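Local coordinates for cytochrome c7 (PDB 3H34), which carries covalently bound c-type hemes and probably transfers electrons in the iron-respiring bacterium Geobacter sulfurreducens, at residues A[1-6]-A[12-17]. Residues are numbered along the deposited sequence; the frame is centred on the assembly and turned at random.
Sequences ADVILF and AVTFTH. With HEM (protoporphyrin IX containing Fe), chain B.
Phe6 and Phe15 run alongside each other on the heme-facing side of a two-stranded antiparallel hairpin. Their planes are only 25° apart, yet there is little ring overlap; the closest touch is Phe6 CE2 against the beta carbon of Phe15, Phe15 CB, at 3.5 Å. Each phenyl also reaches the porphyrin: Phe15 CE2 comes within 3.6 Å of the heme meso carbon CHD, while Phe6 turns its edge to the propionate carbon CAD. Flat, apolar rings suit this place because they can fill the wedge between sheet and macrocycle, and the ring of Phe6 stacks on Phe41. Replacing Phe6 by an alanine is likely to open a gap beside Phe15 and the propionate arm and to leave Phe41 without its stacking partner. Beneath the rings, paired backbone bonds join Ile4 with Phe15 and Phe6 with Val13, fixing the register. Leu5 and Thr14 sit together on the other face, Leu5 CD2 against the threonine branches.

Just past the strand, His17 NE2 binds the heme iron at 2.0 Å, with His31 as the other axial ligand. CG anti to the backbone N (chi1 -175°) carries the imidazole toward residues 1-6 and the iron, and Ile4 CD1 lies over one face, a CH-pi contact 4.2 Å from the centroid of the His17 ring. His17 ND1 donates to Ala1 O at 2.9 Å, a bent bond (135°) arriving above the carbonyl plane. The iron bond, the methyl over the face and the bond to Ala1 O together probably restrict rotation of the imidazole, and the carbonyl acceptor would probably make the ligand more electron-donating, favouring ferric iron.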
loop_
_atom_site.group_PDB
_atom_site.type_symbol
_atom_site.label_atom_id
_atom_site.label_comp_id
_atom_site.label_asym_id
_atom_site.label_seq_id
_atom_site.Cartn_x
_atom_site.Cartn_y
_atom_site.Cartn_z
ATOM N N ALA A 1 11.020 -1.342 -6.658
ATOM C CA ALA A 1 11.268 0.077 -7.032
ATOM C C ALA A 1 10.810 0.999 -5.908
ATOM O O ALA A 1 9.967 0.620 -5.093
ATOM C CB ALA A 1 10.524 0.410 -8.322
ATOM N N ASP A 2 11.369 2.205 -5.867
ATOM C CA ASP A 2 11.017 3.184 -4.838
ATOM C C ASP A 2 9.587 3.675 -4.994
ATOM O O ASP A 2 8.926 4.010 -4.010
ATOM C CB ASP A 2 11.967 4.377 -4.898
ATOM C CG ASP A 2 13.354 4.049 -4.388
ATOM O OD1 ASP A 2 13.615 2.877 -4.038
ATOM O OD2 ASP A 2 14.187 4.971 -4.343
ATOM N N VAL A 3 9.126 3.743 -6.237
ATOM C CA VAL A 3 7.763 4.163 -6.526
ATOM C C VAL A 3 7.161 3.061 -7.378
ATOM O O VAL A 3 7.692 2.718 -8.436
ATOM C CB VAL A 3 7.718 5.495 -7.300
ATOM C CG1 VAL A 3 6.273 5.860 -7.621
ATOM C CG2 VAL A 3 8.361 6.595 -6.472
ATOM N N ILE A 4 6.062 2.495 -6.898
ATOM C CA ILE A 4 5.394 1.411 -7.597
ATOM C C ILE A 4 4.008 1.837 -8.047
ATOM O O ILE A 4 3.249 2.435 -7.281
ATOM C CB ILE A 4 5.270 0.176 -6.679
ATOM C CG1 ILE A 4 6.662 -0.258 -6.210
ATOM C CG2 ILE A 4 4.571 -0.958 -7.415
ATOM C CD1 ILE A 4 6.647 -1.335 -5.143
ATOM N N LEU A 5 3.686 1.539 -9.301
ATOM C CA LEU A 5 2.384 1.885 -9.847
ATOM C C LEU A 5 1.510 0.640 -9.897
ATOM O O LEU A 5 1.927 -0.403 -10.408
ATOM C CB LEU A 5 2.531 2.465 -11.253
ATOM C CG LEU A 5 3.452 3.679 -11.411
ATOM C CD1 LEU A 5 3.447 4.120 -12.868
ATOM C CD2 LEU A 5 2.994 4.813 -10.513
ATOM N N PHE A 6 0.304 0.751 -9.348
ATOM C CA PHE A 6 -0.640 -0.360 -9.338
ATOM C C PHE A 6 -1.850 -0.081 -10.222
ATOM O O PHE A 6 -2.736 0.696 -9.852
ATOM C CB PHE A 6 -1.143 -0.637 -7.918
ATOM C CG PHE A 6 -0.079 -1.103 -6.971
ATOM C CD1 PHE A 6 0.650 -2.260 -7.231
ATOM C CD2 PHE A 6 0.183 -0.392 -5.806
ATOM C CE1 PHE A 6 1.627 -2.703 -6.340
ATOM C CE2 PHE A 6 1.157 -0.826 -4.910
ATOM C CZ PHE A 6 1.882 -1.985 -5.178
ATOM N N ALA A 12 -5.707 3.846 -11.069
ATOM C CA ALA A 12 -4.339 3.483 -10.702
ATOM C C ALA A 12 -3.939 4.039 -9.341
ATOM O O ALA A 12 -4.345 5.135 -8.956
ATOM C CB ALA A 12 -3.362 3.972 -11.768
ATOM N N VAL A 13 -3.141 3.266 -8.614
ATOM C CA VAL A 13 -2.666 3.673 -7.298
ATOM C C VAL A 13 -1.165 3.914 -7.361
ATOM O O VAL A 13 -0.417 3.065 -7.845
ATOM C CB VAL A 13 -2.943 2.581 -6.243
ATOM C CG1 VAL A 13 -2.346 2.981 -4.896
ATOM C CG2 VAL A 13 -4.438 2.346 -6.115
ATOM N N THR A 14 -0.725 5.075 -6.888
ATOM C CA THR A 14 0.699 5.389 -6.882
ATOM C C THR A 14 1.206 5.137 -5.474
ATOM O O THR A 14 0.797 5.814 -4.525
ATOM C CB THR A 14 0.951 6.853 -7.276
ATOM O OG1 THR A 14 0.497 7.062 -8.618
ATOM C CG2 THR A 14 2.436 7.177 -7.195
ATOM N N PHE A 15 2.100 4.162 -5.347
ATOM C CA PHE A 15 2.636 3.767 -4.051
ATOM C C PHE A 15 4.091 4.155 -3.811
ATOM O O PHE A 15 5.007 3.667 -4.481
ATOM C CB PHE A 15 2.447 2.252 -3.884
ATOM C CG PHE A 15 3.037 1.689 -2.620
ATOM C CD1 PHE A 15 2.733 2.237 -1.378
ATOM C CD2 PHE A 15 3.884 0.591 -2.674
ATOM C CE1 PHE A 15 3.267 1.688 -0.207
ATOM C CE2 PHE A 15 4.420 0.039 -1.514
ATOM C CZ PHE A 15 4.112 0.590 -0.280
ATOM N N THR A 16 4.291 5.039 -2.839
ATOM C CA THR A 16 5.623 5.505 -2.480
ATOM C C THR A 16 6.279 4.473 -1.564
ATOM O O THR A 16 6.402 4.669 -0.357
ATOM C CB THR A 16 5.547 6.875 -1.784
ATOM O OG1 THR A 16 4.640 6.799 -0.678
ATOM C CG2 THR A 16 5.053 7.938 -2.763
ATOM N N HIS A 17 6.693 3.369 -2.178
ATOM C CA HIS A 17 7.324 2.241 -1.504
ATOM C C HIS A 17 8.483 2.628 -0.583
ATOM O O HIS A 17 8.470 2.315 0.608
ATOM C CB HIS A 17 7.810 1.248 -2.566
ATOM C CG HIS A 17 8.382 -0.017 -2.008
ATOM N ND1 HIS A 17 9.568 -0.575 -2.432
ATOM C CD2 HIS A 17 7.886 -0.872 -1.078
ATOM C CE1 HIS A 17 9.750 -1.723 -1.763
ATOM N NE2 HIS A 17 8.755 -1.950 -0.928
HETATM C CHA HEM B . 7.567 -4.783 -3.316
HETATM C CHB HEM B . 11.490 -5.016 -0.485
HETATM C CHC HEM B . 9.155 -2.449 2.928
HETATM C CHD HEM B . 5.058 -2.928 0.404
HETATM C C1A HEM B . 8.862 -4.978 -2.858
HETATM C C2A HEM B . 9.871 -5.698 -3.606
HETATM C C3A HEM B . 10.940 -5.799 -2.786
HETATM C C4A HEM B . 10.609 -5.158 -1.546
HETATM C CMA HEM B . 12.259 -6.482 -3.113
HETATM C CAA HEM B . 9.725 -6.313 -4.992
HETATM C CBA HEM B . 10.077 -5.348 -6.109
HETATM C CGA HEM B . 9.875 -5.956 -7.483
HETATM O O1A HEM B . 8.713 -6.229 -7.850
HETATM O O2A HEM B . 10.881 -6.167 -8.192
HETATM C C1B HEM B . 11.159 -4.367 0.703
HETATM C C2B HEM B . 12.071 -4.246 1.822
HETATM C C3B HEM B . 11.439 -3.491 2.764
HETATM C C4B HEM B . 10.125 -3.176 2.236
HETATM C CMB HEM B . 13.455 -4.892 1.935
HETATM C CAB HEM B . 11.979 -3.110 4.143
HETATM C CBB HEM B . 13.225 -2.229 4.119
HETATM C C1C HEM B . 7.855 -2.290 2.479
HETATM C C2C HEM B . 6.802 -1.695 3.294
HETATM C C3C HEM B . 5.645 -1.852 2.602
HETATM C C4C HEM B . 5.985 -2.557 1.375
HETATM C CMC HEM B . 6.971 -1.101 4.689
HETATM C CAC HEM B . 4.223 -1.502 3.065
HETATM C CBC HEM B . 4.016 -0.080 3.578
HETATM C C1D HEM B . 5.404 -3.522 -0.807
HETATM C C2D HEM B . 4.454 -3.757 -1.863
HETATM C C3D HEM B . 5.156 -4.232 -2.920
HETATM C C4D HEM B . 6.545 -4.271 -2.526
HETATM C CMD HEM B . 2.939 -3.526 -1.785
HETATM C CAD HEM B . 4.569 -4.729 -4.226
HETATM C CBD HEM B . 4.335 -6.236 -4.181
HETATM C CGD HEM B . 3.719 -6.773 -5.459
HETATM O O1D HEM B . 3.555 -8.004 -5.566
HETATM O O2D HEM B . 3.400 -5.967 -6.357
HETATM N NA HEM B . 9.317 -4.665 -1.575
HETATM N NB HEM B . 9.939 -3.739 0.981
HETATM N NC HEM B . 7.347 -2.800 1.291
HETATM N ND HEM B . 6.700 -3.846 -1.215
HETATM FE FE HEM B . 8.336 -3.732 -0.139
HETATM O O HOH W 1 12.427 0.686 -2.881
#